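Long-range contacts in ABC transporter substrate-binding protein (Vibrio cholerae, PDB 3LKV), which probably serves as the substrate-binding component of an ABC transporter, with a phenylalanine bound between its two lobes: residues A9-S14 / K42-D47; Q60-F65 / Q82-A87; S124-H129 / E159-S164; K134-N139 / E292-R297; A208-I213 / V231-I236. One frame throughout, in Å; residues are numbered along the deposited sequence.

Contact 1 (A9-S14 / K42-D47). With ZN (zinc ion), chain C.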
# COMPACT_ATOMS: atom_id res chain seq x y z
N ALA A 9 7.68 -1.51 -15.50
CA ALA A 9 6.47 -0.92 -16.04
C ALA A 9 6.02 0.24 -15.14
O ALA A 9 6.02 0.11 -13.89
CB ALA A 9 5.38 -1.94 -16.11
N LYS A 10 5.63 1.33 -15.75
CA LYS A 10 5.14 2.48 -15.00
C LYS A 10 3.68 2.73 -15.34
O LYS A 10 3.35 3.05 -16.45
CB LYS A 10 5.98 3.70 -15.29
CG LYS A 10 5.69 4.93 -14.38
CD LYS A 10 6.91 5.96 -14.43
CE LYS A 10 6.50 7.46 -14.19
NZ LYS A 10 6.51 7.96 -12.77
N VAL A 11 2.84 2.53 -14.34
CA VAL A 11 1.40 2.65 -14.46
C VAL A 11 0.96 3.76 -13.51
O VAL A 11 1.23 3.68 -12.31
CB VAL A 11 0.74 1.32 -14.14
CG1 VAL A 11 -0.81 1.43 -14.17
CG2 VAL A 11 1.25 0.23 -15.17
N ALA A 12 0.26 4.77 -14.05
CA ALA A 12 -0.17 5.91 -13.28
C ALA A 12 -1.69 5.95 -13.28
O ALA A 12 -2.31 5.96 -14.34
CB ALA A 12 0.42 7.21 -13.90
N VAL A 13 -2.26 5.98 -12.08
CA VAL A 13 -3.65 5.80 -11.84
C VAL A 13 -4.25 7.07 -11.27
O VAL A 13 -3.81 7.55 -10.23
CB VAL A 13 -3.92 4.68 -10.83
CG1 VAL A 13 -5.43 4.50 -10.67
CG2 VAL A 13 -3.24 3.36 -11.26
N SER A 14 -5.23 7.62 -11.97
CA SER A 14 -5.95 8.77 -11.53
C SER A 14 -7.41 8.43 -11.25
O SER A 14 -8.10 7.85 -12.08
CB SER A 14 -5.91 9.78 -12.65
OG SER A 14 -6.57 10.99 -12.30
N LYS A 42 9.28 -4.56 -7.51
CA LYS A 42 10.17 -5.37 -8.37
C LYS A 42 10.15 -4.73 -9.72
O LYS A 42 11.07 -4.03 -10.05
CB LYS A 42 9.73 -6.85 -8.39
CG LYS A 42 9.63 -7.40 -6.97
CD LYS A 42 9.55 -8.91 -6.89
CE LYS A 42 9.85 -9.42 -5.42
NZ LYS A 42 8.93 -8.88 -4.38
N ASN A 43 9.11 -4.92 -10.51
CA ASN A 43 9.12 -4.46 -11.88
C ASN A 43 7.92 -3.59 -12.16
O ASN A 43 7.60 -3.34 -13.31
CB ASN A 43 9.11 -5.67 -12.82
CG ASN A 43 7.84 -6.53 -12.68
OD1 ASN A 43 7.16 -6.50 -11.66
ND2 ASN A 43 7.55 -7.31 -13.70
N LEU A 44 7.23 -3.11 -11.13
CA LEU A 44 6.03 -2.29 -11.35
C LEU A 44 6.15 -1.08 -10.45
O LEU A 44 6.37 -1.24 -9.27
CB LEU A 44 4.74 -3.05 -10.98
CG LEU A 44 3.46 -2.21 -10.99
CD1 LEU A 44 3.11 -1.69 -12.37
CD2 LEU A 44 2.28 -3.04 -10.37
N GLU A 45 6.03 0.11 -11.03
CA GLU A 45 5.89 1.37 -10.30
C GLU A 45 4.41 1.73 -10.56
O GLU A 45 4.00 1.96 -11.69
CB GLU A 45 6.84 2.45 -10.85
CG GLU A 45 6.65 3.86 -10.20
CD GLU A 45 7.48 4.98 -10.90
OE1 GLU A 45 8.28 4.65 -11.77
OE2 GLU A 45 7.35 6.19 -10.55
N PHE A 46 3.65 1.79 -9.49
CA PHE A 46 2.20 1.99 -9.56
C PHE A 46 1.97 3.32 -8.82
O PHE A 46 2.00 3.36 -7.62
CB PHE A 46 1.56 0.80 -8.86
CG PHE A 46 0.10 0.77 -8.89
CD1 PHE A 46 -0.57 0.16 -9.92
CD2 PHE A 46 -0.65 1.28 -7.83
CE1 PHE A 46 -1.97 0.05 -9.92
CE2 PHE A 46 -2.05 1.19 -7.82
CZ PHE A 46 -2.70 0.57 -8.85
N ASP A 47 1.80 4.39 -9.54
CA ASP A 47 1.57 5.69 -8.92
C ASP A 47 0.07 5.95 -8.99
O ASP A 47 -0.60 5.53 -9.92
CB ASP A 47 2.27 6.78 -9.73
CG ASP A 47 3.79 6.69 -9.63
OD1 ASP A 47 4.28 6.32 -8.57
OD2 ASP A 47 4.50 7.03 -10.60
ZN ZN C . 6.07 6.82 -9.14
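Strands 9-14 and 44-47 run parallel, side by side, and their side chains interlock on both faces of the pair. On the apolar face the methyl CG2 of Val13 is a bump set over one face of the Phe46 ring, 3.7 Å from Phe46 CZ, in a CH-pi contact. Val11 sends its methyls to different neighbours: Val11 CG2 fits beside Leu44 CD1 at 3.9 Å, and CG1 approaches the Phe46 ring obliquely. The other face carries Lys10, Glu45, Asp47 and Ala12. Lys10 lies along Glu45, both with CG anti to the backbone N. A bend at the end of the lysine (chi4 90°) turns Lys10 NZ in between two carboxylates, 3.0 Å from Glu45 OE2 and 3.1 Å from Asp47 OD2. It meets Asp47 OD2 nearly along the C-O axis, but Glu45 OE2 from above the carboxylate plane. Both oxygens also bind zinc, Glu45 OE2 at 2.0 Å, and Asp47 adds OD1. Glu45 and Asp47 of the second subunit share this metal, so the site lies at the dimer interface. Five backbone N-H...O=C bonds join the strands, the straightest from Glu45 N to Ala9 O at 2.9 Å (177°). Strand 9-15, helix 20-35 and strand 44-50 form a beta-alpha-beta unit. Leu29 and Leu30 of that helix cover Phe46. Strand 72-76 borders strand 9-15, and Phe65 of helix 55-66 packs on Ala12, on the zinc-binding face.

Contact 2 (Q60-F65 / Q82-A87)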
# COMPACT_ATOMS: atom_id res chain seq x y z
N GLN A 60 -5.11 18.80 -13.21
CA GLN A 60 -3.72 18.90 -12.78
C GLN A 60 -3.01 17.57 -12.64
O GLN A 60 -1.84 17.45 -12.92
CB GLN A 60 -3.66 19.75 -11.50
CG GLN A 60 -3.88 21.21 -11.94
CD GLN A 60 -3.96 22.22 -10.82
OE1 GLN A 60 -4.48 21.92 -9.75
NE2 GLN A 60 -3.48 23.46 -11.10
N ILE A 61 -3.75 16.56 -12.20
CA ILE A 61 -3.22 15.22 -12.09
C ILE A 61 -2.85 14.72 -13.49
O ILE A 61 -1.73 14.23 -13.70
CB ILE A 61 -4.21 14.29 -11.43
CG1 ILE A 61 -4.24 14.58 -9.93
CG2 ILE A 61 -3.85 12.84 -11.67
CD1 ILE A 61 -5.44 13.91 -9.26
N ALA A 62 -3.77 14.88 -14.44
CA ALA A 62 -3.53 14.44 -15.82
C ALA A 62 -2.27 15.09 -16.38
O ALA A 62 -1.40 14.40 -16.94
CB ALA A 62 -4.78 14.70 -16.73
N ARG A 63 -2.10 16.39 -16.16
CA ARG A 63 -0.93 17.09 -16.69
C ARG A 63 0.37 16.63 -16.01
O ARG A 63 1.39 16.49 -16.66
CB ARG A 63 -1.06 18.62 -16.54
CG ARG A 63 -2.30 19.17 -17.28
CD ARG A 63 -2.54 20.64 -16.95
NE ARG A 63 -3.59 21.16 -17.80
CZ ARG A 63 -4.23 22.30 -17.62
NH1 ARG A 63 -3.95 23.08 -16.60
NH2 ARG A 63 -5.18 22.65 -18.47
N GLN A 64 0.33 16.41 -14.70
CA GLN A 64 1.53 15.99 -13.97
C GLN A 64 1.91 14.61 -14.42
O GLN A 64 3.07 14.35 -14.70
CB GLN A 64 1.23 15.92 -12.48
CG GLN A 64 2.47 15.70 -11.60
CD GLN A 64 2.24 16.33 -10.22
OE1 GLN A 64 1.18 16.16 -9.57
NE2 GLN A 64 3.22 17.11 -9.77
N PHE A 65 0.91 13.71 -14.49
CA PHE A 65 1.19 12.33 -14.88
C PHE A 65 1.72 12.26 -16.30
O PHE A 65 2.69 11.54 -16.58
CB PHE A 65 -0.05 11.44 -14.79
CG PHE A 65 -0.34 10.88 -13.43
CD1 PHE A 65 0.59 10.83 -12.42
CD2 PHE A 65 -1.58 10.33 -13.17
CE1 PHE A 65 0.27 10.30 -11.14
CE2 PHE A 65 -1.87 9.77 -11.94
CZ PHE A 65 -0.95 9.77 -10.94
N GLN A 82 -11.66 11.63 -18.48
CA GLN A 82 -11.81 12.71 -19.40
C GLN A 82 -10.63 13.63 -19.36
O GLN A 82 -10.16 14.09 -20.43
CB GLN A 82 -13.09 13.50 -19.12
CG GLN A 82 -14.38 12.77 -19.56
CD GLN A 82 -15.61 13.61 -19.24
OE1 GLN A 82 -15.75 14.09 -18.14
NE2 GLN A 82 -16.52 13.75 -20.19
N ALA A 83 -10.12 13.93 -18.16
CA ALA A 83 -8.94 14.80 -18.08
C ALA A 83 -7.71 14.16 -18.70
O ALA A 83 -6.83 14.84 -19.27
CB ALA A 83 -8.65 15.17 -16.61
N LEU A 84 -7.61 12.83 -18.61
CA LEU A 84 -6.47 12.15 -19.22
C LEU A 84 -6.52 12.25 -20.75
O LEU A 84 -5.49 12.51 -21.41
CB LEU A 84 -6.42 10.70 -18.78
CG LEU A 84 -6.07 10.36 -17.30
CD1 LEU A 84 -6.16 8.90 -17.13
CD2 LEU A 84 -4.71 10.88 -16.87
N VAL A 85 -7.70 12.04 -21.32
CA VAL A 85 -7.89 12.09 -22.77
C VAL A 85 -7.55 13.47 -23.33
O VAL A 85 -6.99 13.61 -24.45
CB VAL A 85 -9.31 11.64 -23.17
CG1 VAL A 85 -9.62 12.02 -24.68
CG2 VAL A 85 -9.42 10.16 -22.92
N SER A 86 -7.82 14.49 -22.53
CA SER A 86 -7.43 15.85 -22.90
C SER A 86 -5.89 16.07 -22.84
O SER A 86 -5.29 16.76 -23.69
CB SER A 86 -8.24 16.83 -22.05
OG SER A 86 -7.64 18.08 -22.20
N ALA A 87 -5.23 15.42 -21.88
CA ALA A 87 -3.80 15.67 -21.59
C ALA A 87 -2.85 14.86 -22.45
O ALA A 87 -1.63 15.19 -22.60
CB ALA A 87 -3.52 15.39 -20.10
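This is a close helix-helix contact without hydrogen bonds, made mostly by methyl groups. It joins helices 55-66 and 78-87, which lie beside each other against the parallel sheet of the N-terminal lobe. The axes of segments 60-65 and 82-87 come within 8.4 Å and cross at -44°. Small residues allow the approach. Ala62 is the central bump, and its CB drops into a hollow lined by Ala83, Leu84 and Ala87. On the floor is the backbone of Ala83, with Ala83 O 3.3 Å from Ala62 CB. Ala83 CB is 3.9 Å from Ala62 CB. One helical turn on, Ala87 closes in with its CB 3.7 Å from Ala62 CB. Leu84 completes the hollow with a branch rather than its stem. Its CG is anti to the carbonyl carbon (chi1 -69°), and Leu84 CD2 comes to 3.8 Å from Ala62 CB. Beneath the helices, Leu84 and Phe65 both rest on Leu73 of strand 72-76. The contact therefore depends on the fit of methyl groups against a helix backbone, with no directed polar bond to set the angle between the helices.

Contact 3 (S124-H129 / E159-S164)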
# COMPACT_ATOMS: atom_id res chain seq x y z
N SER A 124 -24.82 0.88 -15.93
CA SER A 124 -25.86 0.29 -15.09
C SER A 124 -27.03 -0.21 -15.92
O SER A 124 -27.43 0.44 -16.83
CB SER A 124 -26.41 1.37 -14.19
OG SER A 124 -25.43 1.81 -13.30
N PRO A 125 -27.59 -1.37 -15.57
CA PRO A 125 -28.85 -1.77 -16.21
C PRO A 125 -30.04 -1.05 -15.54
O PRO A 125 -30.75 -1.60 -14.67
CB PRO A 125 -28.90 -3.28 -15.92
CG PRO A 125 -28.21 -3.40 -14.55
CD PRO A 125 -27.23 -2.25 -14.44
N VAL A 126 -30.25 0.19 -15.93
CA VAL A 126 -31.24 1.04 -15.28
C VAL A 126 -32.67 0.41 -15.37
O VAL A 126 -33.40 0.36 -14.38
CB VAL A 126 -31.17 2.47 -15.89
CG1 VAL A 126 -32.32 3.40 -15.39
CG2 VAL A 126 -29.77 3.05 -15.63
N GLU A 127 -33.06 -0.07 -16.56
CA GLU A 127 -34.36 -0.72 -16.77
C GLU A 127 -34.57 -1.85 -15.76
O GLU A 127 -35.61 -1.96 -15.09
CB GLU A 127 -34.46 -1.28 -18.20
CG GLU A 127 -35.71 -2.19 -18.51
CD GLU A 127 -37.06 -1.46 -18.44
OE1 GLU A 127 -38.11 -2.17 -18.46
OE2 GLU A 127 -37.09 -0.20 -18.37
N GLN A 128 -33.56 -2.67 -15.61
CA GLN A 128 -33.63 -3.74 -14.65
C GLN A 128 -33.77 -3.19 -13.20
O GLN A 128 -34.51 -3.74 -12.40
CB GLN A 128 -32.42 -4.64 -14.86
CG GLN A 128 -32.44 -5.96 -14.20
CD GLN A 128 -31.17 -6.80 -14.48
OE1 GLN A 128 -30.30 -6.42 -15.29
NE2 GLN A 128 -31.08 -7.94 -13.82
N HIS A 129 -33.11 -2.08 -12.89
CA HIS A 129 -33.26 -1.49 -11.57
C HIS A 129 -34.71 -0.97 -11.32
O HIS A 129 -35.23 -1.11 -10.23
CB HIS A 129 -32.28 -0.32 -11.35
CG HIS A 129 -30.85 -0.74 -11.25
ND1 HIS A 129 -29.81 0.15 -11.36
CD2 HIS A 129 -30.28 -1.96 -11.05
CE1 HIS A 129 -28.66 -0.49 -11.23
NE2 HIS A 129 -28.91 -1.77 -11.04
N GLU A 159 -30.65 9.84 -18.84
CA GLU A 159 -31.39 9.61 -20.08
C GLU A 159 -31.99 8.22 -20.03
O GLU A 159 -33.09 8.01 -20.48
CB GLU A 159 -30.50 9.73 -21.29
CG GLU A 159 -30.31 11.15 -21.79
CD GLU A 159 -29.29 11.25 -22.93
OE1 GLU A 159 -29.15 10.27 -23.69
OE2 GLU A 159 -28.61 12.31 -23.04
N LEU A 160 -31.27 7.25 -19.49
CA LEU A 160 -31.81 5.89 -19.40
C LEU A 160 -32.93 5.82 -18.35
O LEU A 160 -33.92 5.10 -18.54
CB LEU A 160 -30.74 4.87 -19.06
CG LEU A 160 -29.74 4.57 -20.19
CD1 LEU A 160 -28.55 3.78 -19.58
CD2 LEU A 160 -30.36 3.78 -21.38
N LEU A 161 -32.75 6.52 -17.24
CA LEU A 161 -33.74 6.48 -16.20
C LEU A 161 -35.06 7.13 -16.70
O LEU A 161 -36.14 6.58 -16.46
CB LEU A 161 -33.21 7.13 -14.93
CG LEU A 161 -34.12 7.12 -13.72
CD1 LEU A 161 -34.55 5.72 -13.31
CD2 LEU A 161 -33.41 7.84 -12.56
N LYS A 162 -34.96 8.26 -17.44
CA LYS A 162 -36.15 8.99 -17.92
C LYS A 162 -36.98 8.16 -18.89
O LYS A 162 -38.21 8.14 -18.79
CB LYS A 162 -35.77 10.33 -18.56
CG LYS A 162 -35.36 11.48 -17.52
CD LYS A 162 -34.83 12.79 -18.25
CE LYS A 162 -33.94 13.74 -17.39
NZ LYS A 162 -34.68 14.78 -16.51
N LEU A 163 -36.32 7.45 -19.80
CA LEU A 163 -37.01 6.52 -20.69
C LEU A 163 -37.65 5.35 -19.94
O LEU A 163 -38.75 4.92 -20.24
CB LEU A 163 -36.07 5.97 -21.78
CG LEU A 163 -35.46 7.01 -22.79
CD1 LEU A 163 -34.39 6.32 -23.73
CD2 LEU A 163 -36.52 7.83 -23.63
N SER A 164 -36.95 4.80 -18.97
CA SER A 164 -37.50 3.66 -18.26
C SER A 164 -38.62 4.02 -17.25
O SER A 164 -39.59 3.27 -17.10
CB SER A 164 -36.39 2.87 -17.59
OG SER A 164 -37.00 1.89 -16.79
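Two helices of the C-terminal alpha/beta lobe of this periplasmic-binding-protein fold meet here: the first turn of helix 126-136 and the middle of helix 152-167. Pro125, the centre of an inverse gamma turn, occupies the N-cap position of the first. Val126 follows at once and has the most surface buried. Its two methyls divide between Leu161 and Leu160. Val126 CG1, anti to the backbone N (chi1 173°), presses on the backbone at Leu161, 3.5 Å from Leu161 CA, which is tighter than usual for two carbons. Val126 CG1 also lies 3.8 Å from Leu161 CD1. Val126 CG2 turns to Leu160 and meets Leu160 CB at 4.0 Å. Tyr198 of strand 196-199 touches both Val126 and Leu161, so the sheet lies against this apolar patch. Ser164 comes next in buried surface, and Glu127 contributes nearly as much as Leu160. The chain of Glu127 leaves anti to the backbone N and bends at chi2 (65°), which brings its carboxylate across to Ser164. The other oxygen, OE1, has a salt bridge to Lys167 and a hydrogen bond from His168. These would be expected to stabilise the carboxylate charge, though Glu131 lies close to the same oxygen and would probably oppose this in part. Ser164 OG is anti to its backbone N (chi1 172°) and donates a short 2.6 Å hydrogen bond to Glu127 OE2, entering from above the carboxylate plane.

Contact 4 (K134-N139 / E292-R297)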
# COMPACT_ATOMS: atom_id res chain seq x y z
N LYS A 134 -39.93 -1.71 -8.63
CA LYS A 134 -41.37 -2.02 -8.73
C LYS A 134 -41.73 -3.37 -8.10
O LYS A 134 -42.81 -3.54 -7.55
CB LYS A 134 -41.83 -1.96 -10.19
CG LYS A 134 -43.39 -1.89 -10.42
CD LYS A 134 -43.77 -1.20 -11.81
CE LYS A 134 -44.98 -1.88 -12.58
NZ LYS A 134 -44.59 -2.22 -14.03
N GLU A 135 -40.81 -4.31 -8.15
CA GLU A 135 -40.99 -5.63 -7.56
C GLU A 135 -40.93 -5.61 -6.03
O GLU A 135 -41.73 -6.27 -5.36
CB GLU A 135 -39.93 -6.61 -8.10
CG GLU A 135 -40.24 -8.08 -7.80
CD GLU A 135 -39.08 -9.04 -8.12
OE1 GLU A 135 -38.06 -8.67 -8.75
OE2 GLU A 135 -39.19 -10.19 -7.72
N ILE A 136 -39.98 -4.87 -5.51
CA ILE A 136 -39.78 -4.73 -4.07
C ILE A 136 -40.85 -3.86 -3.45
O ILE A 136 -41.20 -4.08 -2.31
CB ILE A 136 -38.39 -4.09 -3.74
CG1 ILE A 136 -37.26 -5.08 -4.00
CG2 ILE A 136 -38.32 -3.58 -2.30
CD1 ILE A 136 -35.89 -4.42 -4.07
N LEU A 137 -41.33 -2.88 -4.21
CA LEU A 137 -42.25 -1.84 -3.75
C LEU A 137 -43.34 -1.68 -4.80
O LEU A 137 -43.28 -0.75 -5.60
CB LEU A 137 -41.54 -0.49 -3.63
CG LEU A 137 -40.44 -0.31 -2.59
CD1 LEU A 137 -39.63 0.93 -2.89
CD2 LEU A 137 -41.08 -0.24 -1.20
N PRO A 138 -44.36 -2.56 -4.78
CA PRO A 138 -45.30 -2.63 -5.91
C PRO A 138 -46.19 -1.42 -6.06
O PRO A 138 -46.78 -1.23 -7.11
CB PRO A 138 -46.14 -3.90 -5.63
CG PRO A 138 -45.41 -4.63 -4.48
CD PRO A 138 -44.70 -3.51 -3.70
N ASN A 139 -46.31 -0.60 -5.03
CA ASN A 139 -47.12 0.63 -5.12
C ASN A 139 -46.32 1.90 -5.43
O ASN A 139 -46.84 3.00 -5.25
CB ASN A 139 -47.89 0.83 -3.81
CG ASN A 139 -48.92 -0.26 -3.57
OD1 ASN A 139 -48.85 -0.97 -2.58
ND2 ASN A 139 -49.84 -0.43 -4.51
N GLU A 292 -41.03 -12.22 -0.88
CA GLU A 292 -40.37 -13.53 -0.81
C GLU A 292 -39.61 -13.84 -2.08
O GLU A 292 -38.47 -14.28 -1.98
CB GLU A 292 -41.36 -14.71 -0.49
CG GLU A 292 -41.63 -15.01 1.04
CD GLU A 292 -40.59 -14.43 2.04
OE1 GLU A 292 -39.70 -15.17 2.51
OE2 GLU A 292 -40.66 -13.22 2.35
N ALA A 293 -40.21 -13.60 -3.25
CA ALA A 293 -39.55 -13.93 -4.52
C ALA A 293 -38.16 -13.22 -4.65
O ALA A 293 -37.22 -13.73 -5.29
CB ALA A 293 -40.45 -13.61 -5.71
N VAL A 294 -38.06 -12.04 -4.02
CA VAL A 294 -36.85 -11.24 -4.06
C VAL A 294 -35.86 -11.76 -3.03
O VAL A 294 -34.69 -11.97 -3.36
CB VAL A 294 -37.17 -9.73 -3.85
CG1 VAL A 294 -35.90 -8.95 -3.66
CG2 VAL A 294 -37.93 -9.21 -5.02
N LEU A 295 -36.31 -11.97 -1.79
CA LEU A 295 -35.43 -12.48 -0.71
C LEU A 295 -34.79 -13.83 -1.10
O LEU A 295 -33.65 -14.12 -0.71
CB LEU A 295 -36.20 -12.64 0.61
CG LEU A 295 -36.49 -11.42 1.49
CD1 LEU A 295 -37.46 -11.76 2.64
CD2 LEU A 295 -35.19 -10.84 2.05
N ALA A 296 -35.54 -14.63 -1.86
CA ALA A 296 -35.07 -15.93 -2.40
C ALA A 296 -33.90 -15.80 -3.39
O ALA A 296 -33.00 -16.64 -3.38
CB ALA A 296 -36.22 -16.69 -3.07
N ARG A 297 -33.92 -14.76 -4.24
CA ARG A 297 -32.83 -14.49 -5.20
C ARG A 297 -31.62 -13.75 -4.61
O ARG A 297 -30.65 -13.53 -5.30
CB ARG A 297 -33.35 -13.67 -6.39
CG ARG A 297 -34.39 -14.37 -7.25
CD ARG A 297 -34.45 -13.81 -8.70
NE ARG A 297 -34.53 -12.35 -8.77
CZ ARG A 297 -35.61 -11.62 -8.49
NH1 ARG A 297 -36.75 -12.18 -8.09
NH2 ARG A 297 -35.55 -10.30 -8.60
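Glu135 OE1 takes one hydrogen bond across this contact, from Arg297 NH2 at 3.0 Å. The other oxygen is held in the same way: Arg297 NH1 donates to Glu135 OE2 at 3.2 Å. The second bond is the straighter, at 171°. Each oxygen uses its syn lone pair. The two flat groups are only 15° apart and meet tip to tip, so this is an end-on, bidentate salt bridge. Glu135 reaches it fully extended, with CG anti to the backbone N. Arg297 instead bends at chi3 (-48°) to bring its end round. The bridge joins the end of helix 126-136 to helix 292-297 near the C terminus, and so ties the tail of the chain to the C-terminal lobe of this periplasmic-binding-protein fold. Val294 meets the end of Glu135. Val294 CG2, beside the backbone N, comes close to the carboxylate, 3.1 Å from Glu135 OE2 and 3.3 Å from Glu135 CD. Val294 CG1 faces Ile136 CG1 at 4.1 Å, the two side chains crossing at about a right angle. Ile278 of strand 275-278 also touches Val294, and Leu276 of the same strand touches Arg297. Ile290 packs against Ile136.

Contact 5 (A208-I213 / V231-I236)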
# COMPACT_ATOMS: atom_id res chain seq x y z
N ALA A 208 -21.23 11.02 -0.85
CA ALA A 208 -22.09 11.61 0.14
C ALA A 208 -23.26 10.68 0.47
O ALA A 208 -24.29 11.14 0.93
CB ALA A 208 -22.62 12.95 -0.37
N ILE A 209 -23.10 9.38 0.25
CA ILE A 209 -24.21 8.45 0.38
C ILE A 209 -24.74 8.44 1.83
O ILE A 209 -25.95 8.35 2.05
CB ILE A 209 -23.79 7.03 -0.12
CG1 ILE A 209 -24.99 6.09 -0.21
CG2 ILE A 209 -22.70 6.40 0.77
CD1 ILE A 209 -25.95 6.39 -1.31
N GLU A 210 -23.86 8.60 2.82
CA GLU A 210 -24.30 8.64 4.22
C GLU A 210 -25.28 9.79 4.47
O GLU A 210 -26.28 9.60 5.14
CB GLU A 210 -23.12 8.69 5.21
CG GLU A 210 -22.13 7.50 4.98
CD GLU A 210 -21.41 6.98 6.24
OE1 GLU A 210 -22.04 6.94 7.34
OE2 GLU A 210 -20.22 6.56 6.11
N GLY A 211 -24.98 10.96 3.91
CA GLY A 211 -25.86 12.10 4.03
C GLY A 211 -27.17 11.89 3.27
O GLY A 211 -28.25 12.30 3.74
N MSE A 212 -27.10 11.23 2.12
CA MSE A 212 -28.33 10.92 1.40
C MSE A 212 -29.22 10.03 2.28
O MSE A 212 -30.42 10.23 2.35
CB MSE A 212 -28.06 10.25 0.07
CG MSE A 212 -29.27 9.63 -0.57
SE MSE A 212 -28.92 8.94 -2.38
CE MSE A 212 -29.03 10.69 -3.34
N ILE A 213 -28.62 9.08 2.95
CA ILE A 213 -29.39 8.09 3.68
C ILE A 213 -29.94 8.72 4.96
O ILE A 213 -31.06 8.38 5.38
CB ILE A 213 -28.58 6.77 3.89
CG1 ILE A 213 -28.64 6.00 2.57
CG2 ILE A 213 -29.13 5.93 5.05
CD1 ILE A 213 -27.72 4.90 2.43
N VAL A 231 -25.74 -0.30 -0.27
CA VAL A 231 -26.55 -1.17 0.60
C VAL A 231 -25.82 -1.29 1.92
O VAL A 231 -26.44 -1.23 3.00
CB VAL A 231 -26.86 -2.55 -0.05
CG1 VAL A 231 -25.62 -3.42 -0.14
CG2 VAL A 231 -27.85 -3.31 0.76
N GLU A 232 -24.49 -1.36 1.84
CA GLU A 232 -23.64 -1.39 3.04
C GLU A 232 -23.94 -0.18 3.94
O GLU A 232 -23.81 -0.29 5.16
CB GLU A 232 -22.14 -1.45 2.67
CG GLU A 232 -21.65 -2.88 2.29
CD GLU A 232 -20.38 -2.92 1.41
OE1 GLU A 232 -19.64 -1.92 1.30
OE2 GLU A 232 -20.12 -3.99 0.81
N ARG A 233 -24.37 0.96 3.38
CA ARG A 233 -24.59 2.16 4.20
C ARG A 233 -26.04 2.41 4.50
O ARG A 233 -26.35 3.49 5.00
CB ARG A 233 -24.05 3.41 3.49
CG ARG A 233 -22.56 3.40 3.27
CD ARG A 233 -21.78 3.41 4.58
NE ARG A 233 -20.38 3.29 4.21
CZ ARG A 233 -19.35 3.11 5.03
NH1 ARG A 233 -18.11 3.04 4.51
NH2 ARG A 233 -19.53 2.99 6.36
N GLY A 234 -26.93 1.50 4.13
CA GLY A 234 -28.36 1.64 4.47
C GLY A 234 -29.41 1.73 3.38
O GLY A 234 -30.58 1.85 3.67
N ALA A 235 -29.02 1.67 2.11
CA ALA A 235 -29.99 1.40 1.06
C ALA A 235 -30.68 0.07 1.39
O ALA A 235 -30.06 -0.84 1.92
CB ALA A 235 -29.29 1.31 -0.31
N ILE A 236 -31.95 -0.07 1.08
CA ILE A 236 -32.62 -1.35 1.34
C ILE A 236 -32.21 -2.52 0.42
O ILE A 236 -32.25 -3.68 0.81
CB ILE A 236 -34.13 -1.19 1.34
CG1 ILE A 236 -34.67 -0.79 -0.02
CG2 ILE A 236 -34.51 -0.19 2.40
CD1 ILE A 236 -36.21 -0.75 -0.04
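A Schellman motif ends helix 228-232 in the C-terminal lobe, and its turn lies against the first turns of helix 209-218. Gly234, with the positive phi (120°) that belongs to this position, is the C-prime residue. Gly234 N bonds to Val231 O at 3.0 Å, and Ala235 N bonds to Tyr230 O. Gly234 lies close to Ile213, which packs beside the turn. Ile213 has CG1 anti to the carbonyl carbon (chi1 -79°), and its CD1 is pushed into the turn itself, meeting mainly backbone atoms. Ile213 CD1 lies 3.5 Å from Ala235 N and 3.7 Å from Gly234 C. Arg233, which has the most surface buried, drapes over the neighbouring turn of the helix. A bend at chi2 (-64°) turns its chain along Ile209 and Glu210. Arg233 CG touches Ile209 CG2 at 3.9 Å, so the aliphatic stem covers apolar surface and the charged end goes on past it. Glu210 OE2 then lies over one face of the guanidinium, 3.6 Å from Arg233 NH2. The oxygen is well out of the guanidinium plane, and no N-H points at it. The pair is a long, purely electrostatic ion pair at the surface. Behind the helix, Ile209 and Met212, a selenomethionine, rest on Ala199 of strand 196-199. Beyond the turn, Ile236 leads into strand 237-240 with backbone bonds to Val223 and Asn279. The closest approach of all is Ile213 CD1 to Arg233 O, 3.2 Å.

From the N terminus, contact 1 closes the first loop, round helix 20-35, by pairing the first two strands. Contact 2 follows in series and joins the helices that come before and after strand 72-76 in the chain. The two touch where Ile61 lies on Ser14, so both belong to the N-terminal lobe. The other three lie in the C-terminal lobe. Contact 3 joins helix 126-136 to helix 152-167. Contact 4 starts on the same helix but closes much later, at helix 292-297, so the two cross. Contact 5 is nested inside the loop of contact 4 and touches it through Ile136 and Ile236. Contacts 1 and 4 are farthest apart, about 45 Å between centres.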